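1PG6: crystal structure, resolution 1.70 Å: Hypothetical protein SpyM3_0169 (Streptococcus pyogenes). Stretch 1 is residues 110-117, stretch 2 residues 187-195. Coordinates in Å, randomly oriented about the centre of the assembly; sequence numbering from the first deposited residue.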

# COMPACT_ATOMS: atom_id res chain seq x y z
N GLU A 110 1.37 3.58 18.52
CA GLU A 110 0.62 4.75 18.94
C GLU A 110 0.12 5.42 17.68
O GLU A 110 -0.86 6.16 17.70
N LYS A 111 0.82 5.17 16.58
CA LYS A 111 0.43 5.74 15.29
C LYS A 111 0.08 4.62 14.32
O LYS A 111 0.69 3.55 14.33
N GLN A 112 -0.93 4.87 13.49
CA GLN A 112 -1.37 3.92 12.48
C GLN A 112 -1.57 4.72 11.21
O GLN A 112 -1.60 5.95 11.24
N TYR A 113 -1.73 4.02 10.09
CA TYR A 113 -1.90 4.70 8.82
C TYR A 113 -2.92 4.06 7.90
O TYR A 113 -3.30 2.90 8.07
N ARG A 114 -3.36 4.84 6.92
CA ARG A 114 -4.28 4.39 5.89
C ARG A 114 -3.45 4.54 4.61
O ARG A 114 -2.59 5.43 4.52
N LEU A 115 -3.69 3.66 3.64
CA LEU A 115 -2.95 3.71 2.38
C LEU A 115 -3.84 3.46 1.19
O LEU A 115 -4.80 2.70 1.26
N ASN A 116 -3.50 4.11 0.09
CA ASN A 116 -4.23 3.94 -1.16
C ASN A 116 -3.79 2.66 -1.84
O ASN A 116 -2.76 2.09 -1.49
N ASP A 117 -4.58 2.22 -2.81
CA ASP A 117 -4.28 1.02 -3.58
C ASP A 117 -2.96 1.19 -4.30
O ASP A 117 -2.70 2.21 -4.95
N SER A 187 -1.80 9.50 8.19
CA SER A 187 -2.15 9.16 9.57
C SER A 187 -3.61 8.77 9.73
O SER A 187 -4.50 9.44 9.21
N ARG A 188 -3.85 7.69 10.46
CA ARG A 188 -5.22 7.22 10.68
C ARG A 188 -5.98 8.24 11.52
O ARG A 188 -7.20 8.34 11.43
N GLU A 189 -5.24 8.97 12.34
CA GLU A 189 -5.79 9.99 13.22
C GLU A 189 -6.41 11.18 12.47
O GLU A 189 -7.22 11.93 13.03
N LEU A 190 -6.04 11.36 11.21
CA LEU A 190 -6.56 12.46 10.40
C LEU A 190 -7.97 12.16 9.88
O LEU A 190 -8.38 11.01 9.78
N ASP A 191 -8.71 13.22 9.58
CA ASP A 191 -10.04 13.06 9.01
C ASP A 191 -9.82 13.15 7.51
O ASP A 191 -9.13 14.06 7.04
N TYR A 192 -10.37 12.21 6.75
CA TYR A 192 -10.17 12.23 5.31
C TYR A 192 -11.46 11.94 4.56
O TYR A 192 -12.38 11.32 5.10
N ASP A 193 -11.50 12.38 3.31
CA ASP A 193 -12.66 12.17 2.46
C ASP A 193 -12.25 12.20 1.00
O ASP A 193 -11.83 13.24 0.48
N ILE A 194 -12.36 11.06 0.33
CA ILE A 194 -12.04 10.96 -1.09
C ILE A 194 -13.33 11.24 -1.85
O ILE A 194 -14.34 10.56 -1.62
N HIS A 195 -13.30 12.22 -2.74
CA HIS A 195 -14.50 12.59 -3.49
C HIS A 195 -14.15 13.29 -4.79
O HIS A 195 -13.00 13.67 -5.01

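Stretch 1 meets stretch 2 most closely where Tyr113 and Ser187 form an antiparallel, non-hydrogen-bonded bridge with their CA atoms 4.5 Å apart; beyond it the backbones separate, and longer side chains and waters span the gap. Glu110, with its side chain pointing away, takes part through its backbone: water 1 donates to Glu110 O (3.1 Å) and, weakly, to Glu189 OE2 (2.8 Å).

Lys111 starts out sideways, in an m rotamer at chi1 and t at chi2, but p values at chi3 and chi4 curl its tip toward the other stretch. There Lys111 NZ forms a hydrogen-bonded salt bridge with Glu189 OE2 at 3.0 Å. A lysine suits this position because its flexible chain carries the charge across from a sideways start; Glu189, p at chi1, likewise brings its carboxylate nearer.

Gln112 points its CB toward stretch 2, though its m, m side chain leads the amide away to partners elsewhere. The aliphatic portion stays behind as packing surface: Gln112 CG lies over one face of the Arg188 guanidinium, 3.5 Å from Arg188 NH1. The extended t, t start of Arg188, followed by p at chi3, puts that flat group in place. Beside this contact, Arg188 N donates to Gln112 O at 2.9 Å in a nearly straight hydrogen bond. Water 2 also donates to Gln112 O (3.1 Å), is hydrogen-bonded to Ser187 OG (2.8 Å) and accepts weakly from Lys111 NZ (3.1 Å).

Tyr113 (m) and Ser187 (m) both point away and their side chains diverge, yet the broad tyrosine ring still reaches Ser187, with Tyr113 CD2 3.8 Å from Ser187 N. The small serine side chain comes no closer to the ring than 4.1 Å, between Ser187 OG and Tyr113 CE2.

Arg114 has the most area covered of any residue in the contact. It leaves sideways, and an m, t, t chain brings its end nearer to stretch 2. Its methylene Arg114 CD packs against Tyr192 CE2 at 3.4 Å, while Arg188 CG sits over one guanidinium face, 3.5 Å from Arg114 NH2. Tyr192, in the p rotamer, points toward stretch 1. The guanidinium's several donors suit a wet gap: Arg114 NE donates to water 3 (2.8 Å) and Arg114 NH2 to water 4 (2.9 Å), and water 4 passes a hydrogen bond to Leu190 O (2.8 Å).

Leu115 and Asp117 lie out of reach. Between them, Asn116 leaves sideways and its end approaches the CD1 methyl of Ile194, an m, t side chain that points toward stretch 1; the contact here is van der Waals only, with no hydrogen bond between the two residues.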

# COMPACT_ATOMS: atom_id res chain seq x y z
CB GLU A 110 1.52 5.71 19.72
CG GLU A 110 2.20 5.11 20.95
CD GLU A 110 2.88 6.17 21.80
OE1 GLU A 110 3.62 5.80 22.74
OE2 GLU A 110 2.68 7.37 21.53
CB LYS A 111 1.57 6.59 14.73
CG LYS A 111 1.90 7.82 15.58
CD LYS A 111 3.07 8.62 15.01
CE LYS A 111 2.72 9.28 13.68
NZ LYS A 111 1.77 10.42 13.83
CB GLN A 112 -2.69 3.25 12.89
CG GLN A 112 -2.60 2.38 14.14
CD GLN A 112 -1.59 1.24 14.01
OE1 GLN A 112 -1.41 0.68 12.93
NE2 GLN A 112 -0.95 0.90 15.12
CB TYR A 113 -0.56 4.73 8.07
CG TYR A 113 0.57 5.40 8.82
CD1 TYR A 113 1.31 4.71 9.79
CD2 TYR A 113 0.85 6.75 8.62
CE1 TYR A 113 2.30 5.34 10.53
CE2 TYR A 113 1.84 7.39 9.36
CZ TYR A 113 2.56 6.69 10.31
OH TYR A 113 3.50 7.35 11.06
CB ARG A 114 -5.53 5.27 5.83
CG ARG A 114 -6.34 5.32 7.13
CD ARG A 114 -7.68 6.00 6.90
NE ARG A 114 -8.33 6.44 8.15
CZ ARG A 114 -9.03 5.66 8.97
NH1 ARG A 114 -9.19 4.37 8.69
NH2 ARG A 114 -9.57 6.17 10.06
CB LEU A 115 -1.85 2.65 2.35
CG LEU A 115 -0.94 2.42 3.56
CD1 LEU A 115 -1.69 1.61 4.60
CD2 LEU A 115 0.30 1.67 3.11
CB ASN A 116 -3.94 5.10 -2.10
CG ASN A 116 -4.91 6.23 -1.95
OD1 ASN A 116 -4.52 7.40 -1.93
ND2 ASN A 116 -6.18 5.89 -1.84
CB ASP A 117 -5.35 0.75 -4.64
CG ASP A 117 -6.56 0.03 -4.09
OD1 ASP A 117 -6.37 -0.93 -3.30
OD2 ASP A 117 -7.69 0.41 -4.45
CB SER A 187 -1.83 10.33 10.50
OG SER A 187 -0.43 10.58 10.55
CB ARG A 188 -5.20 5.87 11.38
CG ARG A 188 -6.56 5.22 11.46
CD ARG A 188 -6.50 3.95 12.25
NE ARG A 188 -6.18 4.21 13.65
CZ ARG A 188 -6.00 3.26 14.56
NH1 ARG A 188 -6.11 1.98 14.21
NH2 ARG A 188 -5.72 3.59 15.81
CB GLU A 189 -4.68 10.45 14.17
CG GLU A 189 -3.31 10.59 13.47
CD GLU A 189 -2.24 9.59 13.94
OE1 GLU A 189 -2.44 8.34 13.82
OE2 GLU A 189 -1.18 10.06 14.43
CB LEU A 190 -5.65 12.71 9.18
CG LEU A 190 -4.33 13.45 9.38
CD1 LEU A 190 -3.43 13.25 8.17
CD2 LEU A 190 -4.60 14.93 9.59
CB ASP A 191 -10.96 14.20 9.47
CG ASP A 191 -11.22 14.17 10.96
OD1 ASP A 191 -10.28 14.44 11.74
OD2 ASP A 191 -12.36 13.85 11.36
CB TYR A 192 -9.10 11.21 4.91
CG TYR A 192 -9.64 9.82 4.68
CD1 TYR A 192 -10.00 9.40 3.41
CD2 TYR A 192 -9.79 8.93 5.74
CE1 TYR A 192 -10.50 8.12 3.19
CE2 TYR A 192 -10.28 7.65 5.54
CZ TYR A 192 -10.63 7.25 4.26
OH TYR A 192 -11.09 5.97 4.04
CB ASP A 193 -13.71 13.26 2.72
CG ASP A 193 -14.92 13.13 1.80
OD1 ASP A 193 -15.74 14.07 1.77
OD2 ASP A 193 -15.04 12.09 1.13
CB ILE A 194 -11.51 9.55 -1.44
CG1 ILE A 194 -10.20 9.30 -0.68
CG2 ILE A 194 -11.28 9.44 -2.95
CD1 ILE A 194 -9.65 7.89 -0.83
CB HIS A 195 -15.34 13.53 -2.63
CG HIS A 195 -14.62 14.79 -2.24
ND1 HIS A 195 -14.62 15.91 -3.04
CD2 HIS A 195 -13.84 15.08 -1.18
CE1 HIS A 195 -13.86 16.84 -2.49
NE2 HIS A 195 -13.37 16.36 -1.36
O HOH W 1 -1.68 9.08 17.04
O HOH W 2 0.09 8.38 12.17
O HOH W 3 -7.13 9.00 8.23
O HOH W 4 -10.35 8.97 10.05